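Local coordinates for protein putative methyltransferase (Porphyromonas gingivalis, PDB 3LL7) that probably transfers methyl groups to a substrate that remains to be defined, at residues 12-17 and 42-47; 87-92 and 225-230; 203-208 and 242-247. All blocks are in the same frame, centred on the assembly; numbering follows the deposited sequence. Where two conformers were deposited one is given.

Contact 1 of 3, residues 12-17 and 42-47; sequences LAITRW and AAVATQ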
ATOM      1  N   LEU A  12     -18.155  22.626  13.865  1.00 10.57           N
ATOM      2  CA  LEU A  12     -19.087  23.130  12.867  1.00 11.52           C
ATOM      3  C   LEU A  12     -18.765  24.564  12.441  1.00 11.29           C
ATOM      4  O   LEU A  12     -18.803  24.860  11.241  1.00 12.58           O
ATOM      5  CB  LEU A  12     -20.531  23.021  13.348  1.00 11.61           C
ATOM      6  CG  LEU A  12     -21.125  21.611  13.396  1.00 15.04           C
ATOM      7  CD1 LEU A  12     -22.365  21.634  14.327  1.00 19.70           C
ATOM      8  CD2 LEU A  12     -21.483  21.087  12.002  1.00 18.89           C
ATOM      9  N   ALA A  13     -18.461  25.443  13.397  1.00 11.00           N
ATOM     10  CA  ALA A  13     -18.117  26.828  13.068  1.00 11.26           C
ATOM     11  C   ALA A  13     -16.837  26.874  12.260  1.00 10.86           C
ATOM     12  O   ALA A  13     -16.750  27.596  11.271  1.00  9.42           O
ATOM     13  CB  ALA A  13     -17.972  27.690  14.341  1.00 10.91           C
ATOM     14  N   ILE A  14     -15.821  26.120  12.691  1.00  9.42           N
ATOM     15  CA  ILE A  14     -14.537  26.168  11.993  1.00 10.86           C
ATOM     16  C   ILE A  14     -14.674  25.739  10.531  1.00 10.98           C
ATOM     17  O   ILE A  14     -14.109  26.393   9.625  1.00 10.27           O
ATOM     18  CB  ILE A  14     -13.436  25.372  12.748  1.00 10.40           C
ATOM     19  CG1 ILE A  14     -13.085  26.115  14.033  1.00  9.80           C
ATOM     20  CG2 ILE A  14     -12.188  25.150  11.848  1.00 11.97           C
ATOM     21  CD1 ILE A  14     -12.441  25.157  15.138  1.00 10.44           C
ATOM     22  N   THR A  15     -15.447  24.675  10.282  1.00 11.03           N
ATOM     23  CA  THR A  15     -15.639  24.226   8.904  1.00 11.38           C
ATOM     24  C   THR A  15     -16.496  25.208   8.096  1.00 11.82           C
ATOM     25  O   THR A  15     -16.248  25.383   6.897  1.00 10.07           O
ATOM     26  CB  THR A  15     -16.251  22.809   8.823  1.00 12.70           C
ATOM     27  OG1 THR A  15     -17.493  22.779   9.529  1.00 14.42           O
ATOM     28  CG2 THR A  15     -15.325  21.782   9.484  1.00 12.53           C
ATOM     29  N   ARG A  16     -17.508  25.814   8.732  1.00 10.84           N
ATOM     30  CA  ARG A  16     -18.290  26.882   8.050  1.00 11.44           C
ATOM     31  C   ARG A  16     -17.358  28.061   7.675  1.00 11.38           C
ATOM     32  O   ARG A  16     -17.398  28.563   6.539  1.00 12.52           O
ATOM     33  CB  ARG A  16     -19.492  27.275   8.929  1.00 10.86           C
ATOM     34  CG  ARG A  16     -20.261  28.587   8.585  1.00 13.53           C
ATOM     35  CD  ARG A  16     -21.430  28.782   9.580  1.00 17.87           C
ATOM     36  NE  ARG A  16     -20.983  28.979  10.966  1.00 20.15           N
ATOM     37  CZ  ARG A  16     -20.579  30.150  11.467  1.00 22.62           C
ATOM     38  NH1 ARG A  16     -20.206  30.237  12.751  1.00 19.98           N
ATOM     39  NH2 ARG A  16     -20.603  31.252  10.704  1.00 20.24           N
ATOM     40  N   TRP A  17     -16.494  28.487   8.606  1.00 10.62           N
ATOM     41  CA  TRP A  17     -15.578  29.603   8.307  1.00 10.37           C
ATOM     42  C   TRP A  17     -14.526  29.239   7.231  1.00 11.35           C
ATOM     43  O   TRP A  17     -14.213  30.068   6.366  1.00 10.58           O
ATOM     44  CB  TRP A  17     -14.862  30.071   9.567  1.00 10.34           C
ATOM     45  CG  TRP A  17     -15.750  30.805  10.560  1.00  8.77           C
ATOM     46  CD1 TRP A  17     -16.716  31.768  10.290  1.00 10.66           C
ATOM     47  CD2 TRP A  17     -15.703  30.667  11.975  1.00  9.56           C
ATOM     48  NE1 TRP A  17     -17.281  32.196  11.484  1.00 12.75           N
ATOM     49  CE2 TRP A  17     -16.666  31.545  12.523  1.00 11.29           C
ATOM     50  CE3 TRP A  17     -14.931  29.873  12.839  1.00  9.33           C
ATOM     51  CZ2 TRP A  17     -16.899  31.646  13.914  1.00 11.11           C
ATOM     52  CZ3 TRP A  17     -15.153  29.964  14.234  1.00 10.67           C
ATOM     53  CH2 TRP A  17     -16.130  30.859  14.751  1.00 11.25           C
ATOM     54  N   ALA A  42      -6.316  30.361  13.782  1.00 11.79           N
ATOM     55  CA  ALA A  42      -5.333  29.307  13.489  1.00 12.08           C
ATOM     56  C   ALA A  42      -6.001  28.007  13.006  1.00 12.21           C
ATOM     57  O   ALA A  42      -5.547  27.406  12.021  1.00 11.61           O
ATOM     58  CB  ALA A  42      -4.396  29.027  14.705  1.00 11.60           C
ATOM     59  N   ALA A  43      -7.066  27.584  13.693  1.00 12.14           N
ATOM     60  CA  ALA A  43      -7.778  26.365  13.315  1.00 12.15           C
ATOM     61  C   ALA A  43      -8.342  26.500  11.891  1.00 12.15           C
ATOM     62  O   ALA A  43      -8.257  25.560  11.106  1.00 11.72           O
ATOM     63  CB  ALA A  43      -8.920  26.070  14.310  1.00 12.44           C
ATOM     64  N   VAL A  44      -8.966  27.646  11.577  1.00 11.30           N
ATOM     65  CA  VAL A  44      -9.483  27.867  10.223  1.00 11.55           C
ATOM     66  C   VAL A  44      -8.341  27.910   9.194  1.00 11.64           C
ATOM     67  O   VAL A  44      -8.418  27.258   8.147  1.00 11.77           O
ATOM     68  CB  VAL A  44     -10.377  29.150  10.113  1.00 10.48           C
ATOM     69  CG1 VAL A  44     -10.758  29.411   8.658  1.00 11.53           C
ATOM     70  CG2 VAL A  44     -11.647  29.006  11.004  1.00 11.51           C
ATOM     71  N   ALA A  45      -7.287  28.675   9.492  1.00 12.84           N
ATOM     72  CA  ALA A  45      -6.114  28.724   8.614  1.00 13.21           C
ATOM     73  C   ALA A  45      -5.542  27.343   8.376  1.00 14.07           C
ATOM     74  O   ALA A  45      -5.165  27.019   7.249  1.00 14.62           O
ATOM     75  CB  ALA A  45      -5.036  29.651   9.174  1.00 13.71           C
ATOM     76  N   THR A  46      -5.483  26.536   9.433  1.00 13.75           N
ATOM     77  CA  THR A  46      -4.954  25.173   9.328  1.00 14.73           C
ATOM     78  C   THR A  46      -5.768  24.336   8.338  1.00 14.27           C
ATOM     79  O   THR A  46      -5.179  23.617   7.531  1.00 14.89           O
ATOM     80  CB  THR A  46      -4.869  24.476  10.708  1.00 14.86           C
ATOM     81  OG1 THR A  46      -3.944  25.185  11.546  1.00 15.51           O
ATOM     82  CG2 THR A  46      -4.411  23.039  10.577  1.00 15.19           C
ATOM     83  N   GLN A  47      -7.101  24.410   8.417  1.00 14.60           N
ATOM     84  CA  GLN A  47      -7.977  23.670   7.488  1.00 14.09           C
ATOM     85  C   GLN A  47      -7.775  24.131   6.047  1.00 14.28           C
ATOM     86  O   GLN A  47      -7.631  23.301   5.131  1.00 15.72           O
ATOM     87  CB  GLN A  47      -9.460  23.784   7.867  1.00 14.46           C
ATOM     88  CG  GLN A  47      -9.824  23.137   9.192  1.00 14.99           C
ATOM     89  CD  GLN A  47      -9.442  21.664   9.254  1.00 14.79           C
ATOM     90  OE1 GLN A  47      -9.986  20.853   8.506  1.00 15.72           O
ATOM     91  NE2 GLN A  47      -8.512  21.312  10.145  1.00 14.09           N
TER
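Ile14, on helix 8-20, packs against Ala43 and Val44 of helix 38-57 in a helix-helix contact of the N-terminal helical domain; the local axes come within 9.0 Å and cross at -54°. The two branches of Ile14 divide the work. CG2 is anti to the backbone N and CG1 beside it (chi1 -70°); from CG1 the extended chi2 (157°) places CD1 3.7 Å from CB of Ala43, while CG2 lies 4.0 Å from CG2 of Val44. The side chains of Ile14 and Val44 lie alongside each other, pointing opposite ways. Val44 CG2, anti to the carbonyl carbon, also lies against the carbonyl O of Ile14 and then meets Trp17, whose side chain runs roughly perpendicular to that of Val44. CB and the ring atom CE3 of Trp17 touch this methyl; the end of the side chain leads away from helix 38-57, and Trp17 also touches Pro37. Gln47 adds its aliphatic part, while its amide NE2 donates to the backbone O of Ile69. Phe6 covers both Ile14 and Ala43. No hydrogen bond joins the two segments; the methylene CG of Gln47, anti to the carbonyl carbon, lies 4.1 Å from Ile14 CG2.

Contact 2 of 3, residues 87-92 and 225-230; sequences KSRFIR and VQELHV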
ATOM      1  N   LYS A  87      -9.353  -3.482   1.204  1.00  7.97           N
ATOM      2  CA  LYS A  87      -9.641  -4.128   2.486  1.00  7.73           C
ATOM      3  C   LYS A  87     -11.099  -4.540   2.621  1.00  7.05           C
ATOM      4  O   LYS A  87     -11.398  -5.515   3.321  1.00  5.73           O
ATOM      5  CB  LYS A  87      -9.324  -3.197   3.659  1.00  8.83           C
ATOM      6  CG  LYS A  87      -7.852  -2.917   3.842  1.00 11.50           C
ATOM      7  CD  LYS A  87      -7.689  -1.779   4.856  1.00 14.21           C
ATOM      8  CE  LYS A  87      -6.242  -1.326   4.899  1.00 14.87           C
ATOM      9  NZ  LYS A  87      -5.872  -0.459   3.739  1.00 17.35           N
ATOM     10  N   SER A  88     -12.003  -3.820   1.958  1.00  5.97           N
ATOM     11  CA  SER A  88     -13.425  -4.149   2.109  1.00  6.64           C
ATOM     12  C   SER A  88     -13.741  -5.580   1.622  1.00  6.22           C
ATOM     13  O   SER A  88     -14.726  -6.174   2.068  1.00  6.17           O
ATOM     14  CB  SER A  88     -14.335  -3.109   1.440  1.00  6.58           C
ATOM     15  OG  SER A  88     -14.314  -3.290   0.034  1.00  8.61           O
ATOM     16  N   ARG A  89     -12.897  -6.126   0.741  0.50  5.71           N
ATOM     17  CA  ARG A  89     -13.064  -7.498   0.251  0.50  6.30           C
ATOM     18  C   ARG A  89     -12.911  -8.575   1.333  0.50  6.38           C
ATOM     19  O   ARG A  89     -13.362  -9.704   1.134  0.50  6.18           O
ATOM     20  CB  ARG A  89     -12.119  -7.800  -0.924  0.50  6.01           C
ATOM     21  CG  ARG A  89     -10.638  -7.898  -0.554  0.50  6.77           C
ATOM     22  CD  ARG A  89     -10.179  -9.306  -0.208  0.50  7.78           C
ATOM     23  NE  ARG A  89      -9.908 -10.118  -1.395  0.50  6.42           N
ATOM     24  CZ  ARG A  89      -9.634 -11.409  -1.341  0.50  6.71           C
ATOM     25  NH1 ARG A  89      -9.587 -12.009  -0.162  0.50  7.94           N
ATOM     26  NH2 ARG A  89      -9.399 -12.095  -2.447  0.50  4.04           N
ATOM     27  N   PHE A  90     -12.270  -8.239   2.455  1.00  6.34           N
ATOM     28  CA  PHE A  90     -12.126  -9.190   3.586  1.00  6.27           C
ATOM     29  C   PHE A  90     -13.386  -9.254   4.471  1.00  6.64           C
ATOM     30  O   PHE A  90     -13.534 -10.168   5.278  1.00  6.14           O
ATOM     31  CB  PHE A  90     -10.931  -8.846   4.479  1.00  7.31           C
ATOM     32  CG  PHE A  90      -9.593  -9.054   3.822  1.00  6.87           C
ATOM     33  CD1 PHE A  90      -8.914 -10.265   3.962  1.00  9.77           C
ATOM     34  CD2 PHE A  90      -9.025  -8.047   3.047  1.00  8.45           C
ATOM     35  CE1 PHE A  90      -7.680 -10.468   3.358  1.00 10.34           C
ATOM     36  CE2 PHE A  90      -7.791  -8.242   2.431  1.00 10.11           C
ATOM     37  CZ  PHE A  90      -7.120  -9.454   2.578  1.00 11.70           C
ATOM     38  N   ILE A  91     -14.302  -8.317   4.279  1.00  5.96           N
ATOM     39  CA  ILE A  91     -15.397  -8.131   5.230  1.00  7.54           C
ATOM     40  C   ILE A  91     -16.749  -8.519   4.634  1.00  8.03           C
ATOM     41  O   ILE A  91     -17.236  -7.847   3.729  1.00  9.12           O
ATOM     42  CB  ILE A  91     -15.449  -6.651   5.728  1.00  6.52           C
ATOM     43  CG1 ILE A  91     -14.056  -6.145   6.149  1.00  8.45           C
ATOM     44  CG2 ILE A  91     -16.511  -6.466   6.866  1.00  7.23           C
ATOM     45  CD1 ILE A  91     -13.382  -6.912   7.296  1.00  6.74           C
ATOM     46  N   ARG A  92     -17.363  -9.583   5.148  1.00  9.01           N
ATOM     47  CA  ARG A  92     -18.717  -9.974   4.716  1.00 10.40           C
ATOM     48  C   ARG A  92     -19.760  -8.887   4.983  1.00 10.27           C
ATOM     49  O   ARG A  92     -19.715  -8.211   6.015  1.00  9.67           O
ATOM     50  CB  ARG A  92     -19.149 -11.274   5.393  1.00 10.83           C
ATOM     51  CG  ARG A  92     -18.523 -12.526   4.816  1.00 15.11           C
ATOM     52  CD  ARG A  92     -19.223 -13.793   5.373  1.00 20.78           C
ATOM     53  NE  ARG A  92     -20.243 -14.391   4.493  1.00 24.53           N
ATOM     54  CZ  ARG A  92     -21.561 -14.305   4.682  1.00 24.51           C
ATOM     55  NH1 ARG A  92     -22.056 -13.630   5.719  1.00 24.21           N
ATOM     56  NH2 ARG A  92     -22.391 -14.887   3.828  1.00 23.90           N
ATOM     57  N   VAL A 225      -2.071 -17.607  11.093  1.00 14.41           N
ATOM     58  CA  VAL A 225      -2.165 -16.848   9.838  1.00 14.11           C
ATOM     59  C   VAL A 225      -2.814 -17.717   8.765  1.00 13.93           C
ATOM     60  O   VAL A 225      -2.431 -18.869   8.581  1.00 14.44           O
ATOM     61  CB  VAL A 225      -0.775 -16.369   9.374  1.00 14.00           C
ATOM     62  CG1 VAL A 225      -0.851 -15.750   7.967  1.00 14.31           C
ATOM     63  CG2 VAL A 225      -0.224 -15.342  10.345  1.00 13.25           C
ATOM     64  N   GLN A 226      -3.799 -17.154   8.067  1.00 13.28           N
ATOM     65  CA  GLN A 226      -4.522 -17.865   7.016  1.00 12.96           C
ATOM     66  C   GLN A 226      -4.159 -17.413   5.607  1.00 12.46           C
ATOM     67  O   GLN A 226      -4.292 -18.178   4.664  1.00 11.99           O
ATOM     68  CB  GLN A 226      -6.024 -17.696   7.208  1.00 13.73           C
ATOM     69  CG  GLN A 226      -6.536 -18.363   8.501  1.00 14.66           C
ATOM     70  CD  GLN A 226      -6.299 -19.860   8.527  1.00 15.58           C
ATOM     71  OE1 GLN A 226      -6.585 -20.574   7.558  1.00 16.85           O
ATOM     72  NE2 GLN A 226      -5.768 -20.349   9.647  1.00 16.50           N
ATOM     73  N   GLU A 227      -3.746 -16.157   5.478  1.00 11.83           N
ATOM     74  CA  GLU A 227      -3.356 -15.573   4.183  1.00 12.08           C
ATOM     75  C   GLU A 227      -2.553 -14.302   4.420  1.00 12.34           C
ATOM     76  O   GLU A 227      -2.769 -13.613   5.418  1.00 12.34           O
ATOM     77  CB  GLU A 227      -4.579 -15.289   3.283  1.00 12.71           C
ATOM     78  CG  GLU A 227      -5.693 -14.429   3.923  1.00 14.03           C
ATOM     79  CD  GLU A 227      -6.924 -14.274   3.022  1.00 16.87           C
ATOM     80  OE1 GLU A 227      -6.798 -14.272   1.788  1.00 16.47           O
ATOM     81  OE2 GLU A 227      -8.043 -14.171   3.555  1.00 19.93           O
ATOM     82  N   LEU A 228      -1.648 -13.969   3.493  1.00 12.03           N
ATOM     83  CA  LEU A 228      -0.889 -12.724   3.561  1.00 12.16           C
ATOM     84  C   LEU A 228      -0.980 -12.067   2.174  1.00 12.02           C
ATOM     85  O   LEU A 228      -0.742 -12.714   1.160  1.00 12.20           O
ATOM     86  CB  LEU A 228       0.573 -13.025   3.972  1.00 12.37           C
ATOM     87  CG  LEU A 228       1.504 -11.834   4.231  1.00 14.36           C
ATOM     88  CD1 LEU A 228       2.658 -12.188   5.142  1.00 17.64           C
ATOM     89  CD2 LEU A 228       2.051 -11.256   2.865  1.00 15.58           C
ATOM     90  N   HIS A 229      -1.355 -10.794   2.129  1.00 11.07           N
ATOM     91  CA  HIS A 229      -1.518 -10.110   0.852  1.00 11.35           C
ATOM     92  C   HIS A 229      -0.451  -9.023   0.748  1.00 11.19           C
ATOM     93  O   HIS A 229      -0.277  -8.233   1.699  1.00 12.28           O
ATOM     94  CB  HIS A 229      -2.893  -9.447   0.775  1.00 11.63           C
ATOM     95  CG  HIS A 229      -4.028 -10.420   0.648  1.00 11.78           C
ATOM     96  ND1 HIS A 229      -5.043 -10.251  -0.265  1.00 12.60           N
ATOM     97  CD2 HIS A 229      -4.303 -11.569   1.310  1.00 13.77           C
ATOM     98  CE1 HIS A 229      -5.896 -11.254  -0.162  1.00 14.96           C
ATOM     99  NE2 HIS A 229      -5.467 -12.070   0.786  1.00 14.12           N
ATOM    100  N   VAL A 230       0.242  -8.967  -0.389  1.00  9.83           N
ATOM    101  CA  VAL A 230       1.202  -7.893  -0.642  1.00 10.01           C
ATOM    102  C   VAL A 230       0.524  -6.951  -1.612  1.00  9.59           C
ATOM    103  O   VAL A 230       0.186  -7.355  -2.748  1.00  9.37           O
ATOM    104  CB  VAL A 230       2.525  -8.426  -1.257  1.00 10.28           C
ATOM    105  CG1 VAL A 230       3.482  -7.257  -1.560  1.00 10.92           C
ATOM    106  CG2 VAL A 230       3.148  -9.454  -0.316  1.00 10.13           C
TER
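The rings of Phe90 and His229 reach toward each other tip to tip and form a T-shaped (edge-to-face) pair, with centroids 4.8 Å apart and planes at 61°. CZ of Phe90 does the touching: it sits over the centre of the imidazole, 3.5 Å from CE1 of His229. The Phe90 side chain leaves the backbone toward the strand, with CG anti to the carbonyl carbon (chi1 -68°). In the conformer of Arg89 described here, one of two modelled, the aliphatic CD lies over one face of the Phe90 ring, near its rim.

Hydrogen bonding fixes the imidazole. His229 NE2 donates to Glu227 OE1 at 2.8 Å, nearly straight at 172°; the acceptor lies in the ring plane, whereas the histidine meets the carboxylate from above its plane. The other ring nitrogen, ND1, is hydrogen-bonded to the hydroxyl of Tyr86. Glu227 and His229 are next-but-one neighbours on strand 225-233 of the large mixed sheet, and both project toward segment 87-92, in the connection between helix 81-86 and strand 96-99. The contact joins this connection to strand 225-233, which pairs antiparallel with 236-244 and parallel with 258-263; Phe90 also rests on Leu241.

Charged groups complete the contact. Glu227 OE2 lies at the edge of the phenyl ring, 3.7 Å from Phe90 CE1, and forms a salt bridge with Arg243 NE. In the same Arg89 conformer, the guanidinium has His229 CE1 over one face, 3.8 Å from NH1, while this NH1 stays 4.1 Å from Glu227 OE1, beyond a salt bridge.

Contact 3 of 3, residues 203-208 and 242-247; sequences SSILAK and VRMSLN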
ATOM      1  N   SER A 203     -14.062 -13.727  14.515  1.00 16.33           N
ATOM      2  CA  SER A 203     -13.846 -14.715  13.462  1.00 16.22           C
ATOM      3  C   SER A 203     -12.420 -14.609  12.928  1.00 15.63           C
ATOM      4  O   SER A 203     -11.705 -15.612  12.889  1.00 15.40           O
ATOM      5  CB  SER A 203     -14.871 -14.575  12.330  1.00 16.64           C
ATOM      6  OG  SER A 203     -16.168 -14.962  12.768  1.00 18.44           O
ATOM      7  N   SER A 204     -12.010 -13.395  12.541  1.00 14.43           N
ATOM      8  CA  SER A 204     -10.637 -13.136  12.120  1.00 14.14           C
ATOM      9  C   SER A 204     -10.077 -11.829  12.662  1.00 13.90           C
ATOM     10  O   SER A 204     -10.832 -10.897  12.943  1.00 13.87           O
ATOM     11  CB  SER A 204     -10.552 -13.072  10.595  1.00 14.18           C
ATOM     12  OG  SER A 204     -10.704 -14.362  10.030  1.00 16.18           O
ATOM     13  N   ILE A 205      -8.756 -11.778  12.807  1.00 13.32           N
ATOM     14  CA  ILE A 205      -8.043 -10.515  12.965  1.00 13.09           C
ATOM     15  C   ILE A 205      -7.369 -10.184  11.635  1.00 12.72           C
ATOM     16  O   ILE A 205      -6.722 -11.062  11.038  1.00 12.63           O
ATOM     17  CB  ILE A 205      -6.943 -10.580  14.031  1.00 12.98           C
ATOM     18  CG1 ILE A 205      -7.558 -10.737  15.443  1.00 13.64           C
ATOM     19  CG2 ILE A 205      -6.073  -9.318  13.989  1.00 14.62           C
ATOM     20  CD1 ILE A 205      -6.532 -11.098  16.491  1.00 15.82           C
ATOM     21  N   LEU A 206      -7.506  -8.929  11.211  1.00 12.68           N
ATOM     22  CA  LEU A 206      -6.857  -8.427   9.971  1.00 12.89           C
ATOM     23  C   LEU A 206      -5.870  -7.346  10.408  1.00 13.04           C
ATOM     24  O   LEU A 206      -6.282  -6.358  11.038  1.00 13.45           O
ATOM     25  CB  LEU A 206      -7.900  -7.825   9.026  1.00 13.28           C
ATOM     26  CG  LEU A 206      -7.389  -7.337   7.652  1.00 14.67           C
ATOM     27  CD1 LEU A 206      -6.799  -8.504   6.810  1.00 17.65           C
ATOM     28  CD2 LEU A 206      -8.472  -6.572   6.882  1.00 16.29           C
ATOM     29  N   ALA A 207      -4.587  -7.567  10.148  1.00 12.24           N
ATOM     30  CA  ALA A 207      -3.538  -6.634  10.540  1.00 12.67           C
ATOM     31  C   ALA A 207      -2.921  -6.030   9.298  1.00 12.65           C
ATOM     32  O   ALA A 207      -2.580  -6.755   8.349  1.00 12.87           O
ATOM     33  CB  ALA A 207      -2.466  -7.340  11.352  1.00 12.85           C
ATOM     34  N   LYS A 208      -2.798  -4.706   9.304  1.00 12.20           N
ATOM     35  CA  LYS A 208      -2.137  -4.000   8.218  1.00 12.34           C
ATOM     36  C   LYS A 208      -0.732  -3.691   8.656  1.00 12.82           C
ATOM     37  O   LYS A 208      -0.526  -3.033   9.678  1.00 12.72           O
ATOM     38  CB  LYS A 208      -2.858  -2.686   7.911  1.00 11.88           C
ATOM     39  CG  LYS A 208      -2.105  -1.837   6.872  1.00 15.40           C
ATOM     40  CD  LYS A 208      -2.773  -0.458   6.805  1.00 18.94           C
ATOM     41  CE  LYS A 208      -1.783   0.652   6.708  1.00 23.18           C
ATOM     42  NZ  LYS A 208      -2.517   1.950   6.756  1.00 29.21           N
ATOM     43  N   VAL A 242      -2.391  -9.205   6.738  1.00 12.85           N
ATOM     44  CA  VAL A 242      -2.364 -10.579   7.212  1.00 13.16           C
ATOM     45  C   VAL A 242      -3.693 -10.875   7.884  1.00 13.52           C
ATOM     46  O   VAL A 242      -4.192 -10.043   8.638  1.00 13.25           O
ATOM     47  CB  VAL A 242      -1.238 -10.758   8.225  1.00 13.89           C
ATOM     48  CG1 VAL A 242      -1.194 -12.174   8.679  1.00 16.00           C
ATOM     49  CG2 VAL A 242       0.113 -10.380   7.610  1.00 15.89           C
ATOM     50  N   ARG A 243      -4.295 -12.022   7.576  1.00 14.10           N
ATOM     51  CA  ARG A 243      -5.497 -12.432   8.294  1.00 14.51           C
ATOM     52  C   ARG A 243      -5.197 -13.641   9.151  1.00 15.05           C
ATOM     53  O   ARG A 243      -4.585 -14.604   8.665  1.00 14.56           O
ATOM     54  CB  ARG A 243      -6.638 -12.731   7.331  1.00 14.53           C
ATOM     55  CG  ARG A 243      -7.968 -13.091   8.053  1.00 14.53           C
ATOM     56  CD  ARG A 243      -9.096 -13.243   7.053  1.00 14.65           C
ATOM     57  NE  ARG A 243      -8.914 -14.410   6.190  1.00 15.59           N
ATOM     58  CZ  ARG A 243      -9.231 -15.658   6.548  1.00 15.80           C
ATOM     59  NH1 ARG A 243      -9.053 -16.668   5.693  1.00 16.85           N
ATOM     60  NH2 ARG A 243      -9.736 -15.915   7.757  1.00 15.64           N
HETATM   61  N   MSE A 244      -5.605 -13.572  10.428  1.00 15.36           N
HETATM   62  CA  MSE A 244      -5.448 -14.667  11.397  1.00 17.02           C
HETATM   63  C   MSE A 244      -6.804 -15.134  11.883  1.00 16.83           C
HETATM   64  O   MSE A 244      -7.733 -14.340  11.998  1.00 16.58           O
HETATM   65  CB  MSE A 244      -4.647 -14.233  12.626  1.00 16.67           C
HETATM   66  CG  MSE A 244      -3.170 -14.194  12.387  1.00 19.22           C
HETATM   67 SE   MSE A 244      -2.306 -12.964  13.586  0.75 22.50          SE
HETATM   68  CE  MSE A 244      -3.068 -11.391  12.749  1.00 20.48           C
ATOM     69  N   SER A 245      -6.920 -16.424  12.175  1.00 16.93           N
ATOM     70  CA  SER A 245      -8.183 -16.965  12.607  1.00 17.58           C
ATOM     71  C   SER A 245      -7.948 -18.293  13.314  1.00 18.67           C
ATOM     72  O   SER A 245      -7.241 -19.158  12.781  1.00 18.18           O
ATOM     73  CB  SER A 245      -9.113 -17.140  11.401  1.00 17.30           C
ATOM     74  OG  SER A 245     -10.390 -17.625  11.795  1.00 18.48           O
ATOM     75  N   LEU A 246      -8.486 -18.411  14.531  1.00 19.85           N
ATOM     76  CA  LEU A 246      -8.530 -19.692  15.294  1.00 21.43           C
ATOM     77  C   LEU A 246      -9.616 -20.603  14.731  1.00 22.16           C
ATOM     78  O   LEU A 246      -9.711 -21.794  15.066  1.00 22.48           O
ATOM     79  CB  LEU A 246      -8.863 -19.424  16.761  1.00 21.48           C
ATOM     80  CG  LEU A 246      -7.841 -18.965  17.808  1.00 23.08           C
ATOM     81  CD1 LEU A 246      -8.538 -18.852  19.171  1.00 22.97           C
ATOM     82  CD2 LEU A 246      -6.662 -19.903  17.923  1.00 24.16           C
ATOM     83  N   ASN A 247     -10.425 -20.004  13.869  1.00 23.38           N
ATOM     84  CA  ASN A 247     -11.620 -20.566  13.275  1.00 24.60           C
ATOM     85  C   ASN A 247     -11.306 -21.654  12.275  1.00 24.33           C
ATOM     86  O   ASN A 247     -12.145 -22.483  11.974  1.00 25.15           O
ATOM     87  CB  ASN A 247     -12.362 -19.433  12.549  1.00 25.26           C
ATOM     88  CG  ASN A 247     -13.870 -19.511  12.699  1.00 27.23           C
ATOM     89  OD1 ASN A 247     -14.482 -20.546  12.409  1.00 31.22           O
ATOM     90  ND2 ASN A 247     -14.483 -18.404  13.134  1.00 27.06           N
TER
HETATM   91  O   HOH W   1     -10.321 -16.326  15.424  1.00 15.95           O
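CG of Arg243 stands anti to the backbone N (chi1 -177°), and the chain is extended to CD, then turned at chi3 (68°), which places NE; OG of Ser204 lies beside its own backbone N (chi1 -72°). The guanidinium meets the serine edge-on: NH2 donates to Ser204 OG at 2.9 Å, with the oxygen in the guanidinium plane. NH2 also forms a salt bridge with Glu248, and NE has its partner in Glu227. Along the strands the pairing is antiparallel. Ile205 and Met244 form a hydrogen-bonded pair, Met244 N to Ile205 O being 2.8 Å, and Ala207 with Val242 forms the next, Ala207 N to Val242 O being 2.9 Å. Between them the non-hydrogen-bonded pair Leu206 and Arg243 adds CA-H...O contacts. On the face of Ile205, Ala207, Val242 and Met244, selenomethionine Met244, bent at chi3, brings CE to 3.9 Å from CG2 of Ile205. Past the strand end, a water bridges Ser203 O and Leu246 N. Strand 204-209 thus joins the parallel and antiparallel parts of the large sheet: strand 166-173 runs parallel on one side, strand 236-244 antiparallel on the other, with strand 225-233 beyond it, and helix 191-198 packs against Ile205.

How the contacts relate
Contacts 2 and 3 both reach the large sheet, through the neighbouring strands 225-233 and 236-244, and their centres are about 8 Å apart. They are coupled through the side chains of Glu227 in contact 2 and Arg243 in contact 3, and Val225 packs on Val242. Contact 1 stands apart in the N-terminal helices, its centre about 38 Å from that of contact 2 and 39 Å from that of contact 3. It is buried and apolar across the helices. Contact 3 is also buried but relies on backbone hydrogen bonding, whereas partly buried contact 2 combines aromatic stacking with charge where segment 87-92 meets the sheet.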